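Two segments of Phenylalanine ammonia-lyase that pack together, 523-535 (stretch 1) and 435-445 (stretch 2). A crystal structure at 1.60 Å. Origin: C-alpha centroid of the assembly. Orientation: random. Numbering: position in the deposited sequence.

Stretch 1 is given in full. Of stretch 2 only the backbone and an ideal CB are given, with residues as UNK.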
# COMPACT_ATOMS: atom_id res chain seq x y z
N LEU B 523 6.03 -15.78 -13.86
CA LEU B 523 7.41 -15.31 -13.78
C LEU B 523 8.39 -16.47 -13.74
O LEU B 523 9.43 -16.45 -14.44
CB LEU B 523 7.57 -14.40 -12.56
CG LEU B 523 8.95 -13.84 -12.30
CD1 LEU B 523 9.55 -13.15 -13.45
CD2 LEU B 523 8.96 -12.97 -10.99
N LEU B 524 8.12 -17.45 -12.88
CA LEU B 524 9.08 -18.55 -12.74
C LEU B 524 9.07 -19.46 -13.99
O LEU B 524 10.11 -20.02 -14.37
CB LEU B 524 8.85 -19.34 -11.45
CG LEU B 524 9.09 -18.49 -10.20
CD1 LEU B 524 9.14 -19.43 -9.01
CD2 LEU B 524 10.35 -17.62 -10.23
N ALA B 525 7.91 -19.59 -14.65
CA ALA B 525 7.84 -20.34 -15.95
C ALA B 525 8.74 -19.61 -16.98
O ALA B 525 9.43 -20.22 -17.75
CB ALA B 525 6.46 -20.46 -16.44
N THR B 526 8.62 -18.31 -17.02
CA THR B 526 9.46 -17.47 -17.89
C THR B 526 10.96 -17.65 -17.63
O THR B 526 11.80 -17.83 -18.53
CB THR B 526 9.02 -16.00 -17.72
OG1 THR B 526 7.68 -15.88 -18.22
CG2 THR B 526 9.92 -14.99 -18.43
N HIS B 527 11.34 -17.55 -16.37
CA HIS B 527 12.73 -17.73 -15.98
C HIS B 527 13.21 -19.12 -16.39
O HIS B 527 14.33 -19.30 -16.89
CB HIS B 527 12.83 -17.47 -14.47
CG HIS B 527 14.24 -17.43 -13.91
ND1 HIS B 527 14.51 -17.16 -12.58
CD2 HIS B 527 15.44 -17.63 -14.51
CE1 HIS B 527 15.82 -17.19 -12.40
NE2 HIS B 527 16.41 -17.49 -13.54
N LEU B 528 12.44 -20.15 -16.08
CA LEU B 528 12.83 -21.51 -16.47
C LEU B 528 13.00 -21.64 -17.98
O LEU B 528 14.00 -22.21 -18.44
CB LEU B 528 11.79 -22.51 -15.96
CG LEU B 528 12.05 -24.01 -16.16
CD1 LEU B 528 13.46 -24.40 -15.73
CD2 LEU B 528 11.01 -24.82 -15.35
N TYR B 529 12.07 -21.07 -18.74
CA TYR B 529 12.22 -21.07 -20.21
C TYR B 529 13.58 -20.49 -20.58
O TYR B 529 14.33 -21.08 -21.38
CB TYR B 529 11.09 -20.29 -20.86
CG TYR B 529 11.28 -20.15 -22.35
CD1 TYR B 529 10.74 -21.08 -23.24
CD2 TYR B 529 11.99 -19.10 -22.86
CE1 TYR B 529 10.95 -20.96 -24.59
CE2 TYR B 529 12.22 -18.99 -24.23
CZ TYR B 529 11.70 -19.91 -25.08
OH TYR B 529 11.93 -19.76 -26.45
N CYS B 530 13.89 -19.32 -20.01
CA CYS B 530 15.12 -18.59 -20.40
C CYS B 530 16.41 -19.30 -19.96
O CYS B 530 17.38 -19.41 -20.74
CB CYS B 530 15.12 -17.19 -19.91
SG CYS B 530 13.84 -16.13 -20.59
N VAL B 531 16.43 -19.77 -18.71
CA VAL B 531 17.65 -20.39 -18.19
C VAL B 531 18.01 -21.61 -19.00
O VAL B 531 19.17 -21.94 -19.18
CB VAL B 531 17.57 -20.66 -16.64
CG1 VAL B 531 16.76 -21.94 -16.35
CG2 VAL B 531 18.96 -20.75 -16.02
N LEU B 532 17.02 -22.35 -19.49
CA LEU B 532 17.32 -23.56 -20.27
C LEU B 532 17.95 -23.17 -21.62
O LEU B 532 18.90 -23.82 -22.06
CB LEU B 532 16.06 -24.38 -20.51
CG LEU B 532 15.42 -24.87 -19.23
CD1 LEU B 532 14.07 -25.45 -19.54
CD2 LEU B 532 16.32 -25.86 -18.44
N GLN B 533 17.43 -22.11 -22.24
CA GLN B 533 18.07 -21.58 -23.45
C GLN B 533 19.48 -21.17 -23.17
O GLN B 533 20.40 -21.52 -23.93
CB GLN B 533 17.32 -20.40 -24.02
CG GLN B 533 17.98 -19.84 -25.30
CD GLN B 533 17.58 -20.52 -26.61
OE1 GLN B 533 16.93 -21.58 -26.65
NE2 GLN B 533 18.03 -19.91 -27.72
N ALA B 534 19.69 -20.44 -22.07
CA ALA B 534 21.04 -19.99 -21.71
C ALA B 534 21.97 -21.18 -21.49
O ALA B 534 23.13 -21.18 -21.93
CB ALA B 534 20.97 -19.13 -20.46
N ILE B 535 21.46 -22.22 -20.82
CA ILE B 535 22.25 -23.45 -20.57
C ILE B 535 22.71 -24.10 -21.89
O ILE B 535 23.82 -24.50 -22.05
CB ILE B 535 21.45 -24.44 -19.72
CG1 ILE B 535 21.51 -23.97 -18.26
CG2 ILE B 535 21.96 -25.81 -19.84
CD1 ILE B 535 20.50 -24.59 -17.33
N UNK B 435 13.61 -11.49 -6.48
CA UNK B 435 14.86 -12.22 -6.63
C UNK B 435 15.04 -12.84 -8.00
O UNK B 435 16.03 -12.60 -8.71
CB UNK B 435 14.95 -13.32 -5.57
N UNK B 436 14.08 -13.67 -8.38
CA UNK B 436 14.23 -14.37 -9.64
C UNK B 436 14.16 -13.37 -10.80
O UNK B 436 14.83 -13.55 -11.81
CB UNK B 436 13.16 -15.45 -9.79
N UNK B 437 13.37 -12.31 -10.70
CA UNK B 437 13.39 -11.31 -11.80
C UNK B 437 14.83 -10.76 -11.92
O UNK B 437 15.36 -10.59 -13.01
CB UNK B 437 12.39 -10.18 -11.54
N UNK B 438 15.44 -10.39 -10.80
CA UNK B 438 16.78 -9.78 -10.86
C UNK B 438 17.81 -10.75 -11.38
O UNK B 438 18.74 -10.36 -12.15
CB UNK B 438 17.21 -9.28 -9.48
N UNK B 439 17.65 -12.02 -11.05
CA UNK B 439 18.55 -13.08 -11.65
C UNK B 439 18.37 -13.16 -13.16
O UNK B 439 19.36 -13.21 -13.92
CB UNK B 439 18.26 -14.45 -11.04
N UNK B 440 17.12 -13.23 -13.59
CA UNK B 440 16.79 -13.41 -14.99
C UNK B 440 17.24 -12.17 -15.78
O UNK B 440 17.87 -12.30 -16.80
CB UNK B 440 15.29 -13.66 -15.16
N UNK B 441 16.96 -10.96 -15.28
CA UNK B 441 17.23 -9.78 -16.10
C UNK B 441 18.74 -9.53 -16.23
O UNK B 441 19.22 -9.01 -17.23
CB UNK B 441 16.54 -8.55 -15.50
N UNK B 442 19.52 -9.97 -15.25
CA UNK B 442 20.97 -9.94 -15.34
C UNK B 442 21.43 -10.88 -16.45
O UNK B 442 22.27 -10.52 -17.28
CB UNK B 442 21.61 -10.32 -14.00
N UNK B 443 20.88 -12.07 -16.43
CA UNK B 443 21.22 -13.09 -17.41
C UNK B 443 20.87 -12.67 -18.84
O UNK B 443 21.54 -13.10 -19.77
CB UNK B 443 20.50 -14.40 -17.06
N UNK B 444 19.80 -11.88 -19.00
CA UNK B 444 19.35 -11.37 -20.29
C UNK B 444 20.02 -10.05 -20.71
O UNK B 444 19.65 -9.44 -21.74
CB UNK B 444 17.83 -11.18 -20.25
N UNK B 445 20.95 -9.58 -19.89
CA UNK B 445 21.72 -8.36 -20.16
C UNK B 445 23.09 -8.69 -20.70
O UNK B 445 23.94 -9.23 -19.99
CB UNK B 445 21.85 -7.51 -18.89

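Stretch 2 is helical from 435 to 443 and runs in nearly the same direction as the helix of stretch 1, at 28° with 10.1 Å between axes at closest approach. That spacing leaves room for side chains to interlock, and the CB directions indicate which positions take part.

At 435 CA-to-CB points sideways, with nothing of stretch 1 within 5.5 Å of the ideal CB, so the choice is open; it is Leu435, which makes no contact here.

Position 436 points toward stretch 1. Its ideal CB lies 3.5 Å from ND1 of His527 and 3.6 Å from CD2 of Leu524, so a small or medium side chain, polar or apolar, would suit. The residue is Asn436 (chi1 m). Its OD1 comes 3.4 Å from Leu524 CD2, a van der Waals contact, and its CB meets the edge of the His527 ring.

Position 437 points away; its ideal CB is still 4.5 Å from Leu523 CD2, but a large group could extend outward. Phe437 does so. Position 438 is out of reach and undetermined from this side; Thr438 turns OG1 back to its own helix, donating to Leu435 O at 2.8 Å.

The CB of 439 points toward stretch 1, 3.9 Å from His527 CE1. A polar chain long enough to pass the imidazole edge is plausible, as is an aliphatic one. Gln439 places OE1 3.2 Å from His527 CE1, near the ring plane, and OE1 also accepts a weak hydrogen bond from Asn436 ND2 (3.0 Å, 131°).

Position 440 has the closest register: the CA atom of 440 lies 6.0 Å from His527 CA. Its ideal CB lies 4.0 Å from His527 CD2, favouring an aliphatic residue that can cover the ring and reach Cys530. Leu440 (t, p) does both: CB sits over one ring face, 4.2 Å from the centroid of the His527 ring and 13° off the normal, while CD1 packs 3.5 Å from Cys530 CB and CD2 reaches Thr526 CG2 at 4.0 Å.

Positions 441 and 442 are out of reach; Thr441 and Glu442 make no contact.

At 443 CB points toward stretch 1 but nothing lies within 5.5 Å of it. The hollow beyond is lined by His527, Cys530, Val531 and Ala534, and calls for a long, flexible apolar chain. Met443, a selenomethionine, fills it as a knob: SE is 3.8 Å from Ala534 CB, and CE is 3.7 Å from Val531 CA.

Position 444 points sideways, so only an extended side chain would return; Leu444 does, CD1 lying 4.3 Å from Cys530 SG. Position 445 is out of reach and is Asn445.

Stretch 2 435-445: LNFTQLTEMLN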
# COMPACT_ATOMS: atom_id res chain seq x y z
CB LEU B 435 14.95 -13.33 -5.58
CG LEU B 435 16.33 -14.04 -5.57
CD1 LEU B 435 17.47 -13.00 -5.19
CD2 LEU B 435 16.33 -15.21 -4.65
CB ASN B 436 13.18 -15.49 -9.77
CG ASN B 436 13.42 -16.59 -8.73
OD1 ASN B 436 12.65 -16.75 -7.83
ND2 ASN B 436 14.53 -17.33 -8.86
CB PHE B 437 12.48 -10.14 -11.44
CG PHE B 437 12.72 -8.92 -12.29
CD1 PHE B 437 12.42 -8.92 -13.63
CD2 PHE B 437 13.27 -7.81 -11.73
CE1 PHE B 437 12.67 -7.81 -14.42
CE2 PHE B 437 13.55 -6.69 -12.51
CZ PHE B 437 13.23 -6.70 -13.86
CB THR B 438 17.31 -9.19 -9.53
OG1 THR B 438 17.47 -10.21 -8.52
CG2 THR B 438 16.36 -8.13 -9.01
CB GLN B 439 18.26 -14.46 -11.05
CG GLN B 439 18.60 -14.60 -9.60
CD GLN B 439 18.10 -15.88 -9.00
OE1 GLN B 439 17.35 -16.63 -9.66
NE2 GLN B 439 18.47 -16.16 -7.73
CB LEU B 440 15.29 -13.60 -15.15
CG LEU B 440 14.79 -13.62 -16.61
CD1 LEU B 440 15.42 -14.76 -17.35
CD2 LEU B 440 13.28 -13.83 -16.64
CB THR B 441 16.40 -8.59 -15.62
OG1 THR B 441 16.32 -7.61 -16.69
CG2 THR B 441 16.96 -8.00 -14.37
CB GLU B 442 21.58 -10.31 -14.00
CG GLU B 442 23.11 -10.31 -13.97
CD GLU B 442 23.68 -10.69 -12.62
OE1 GLU B 442 22.93 -10.72 -11.59
OE2 GLU B 442 24.91 -10.99 -12.60
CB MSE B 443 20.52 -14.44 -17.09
CG MSE B 443 21.00 -15.53 -17.89
SE MSE B 443 20.24 -17.26 -17.29
CE MSE B 443 18.33 -16.79 -17.52
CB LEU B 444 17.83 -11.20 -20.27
CG LEU B 444 17.07 -12.52 -20.06
CD1 LEU B 444 15.55 -12.23 -20.16
CD2 LEU B 444 17.52 -13.62 -20.95
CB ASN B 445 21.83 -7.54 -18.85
CG ASN B 445 22.41 -6.15 -19.08
OD1 ASN B 445 23.37 -5.99 -19.82
ND2 ASN B 445 21.83 -5.15 -18.44
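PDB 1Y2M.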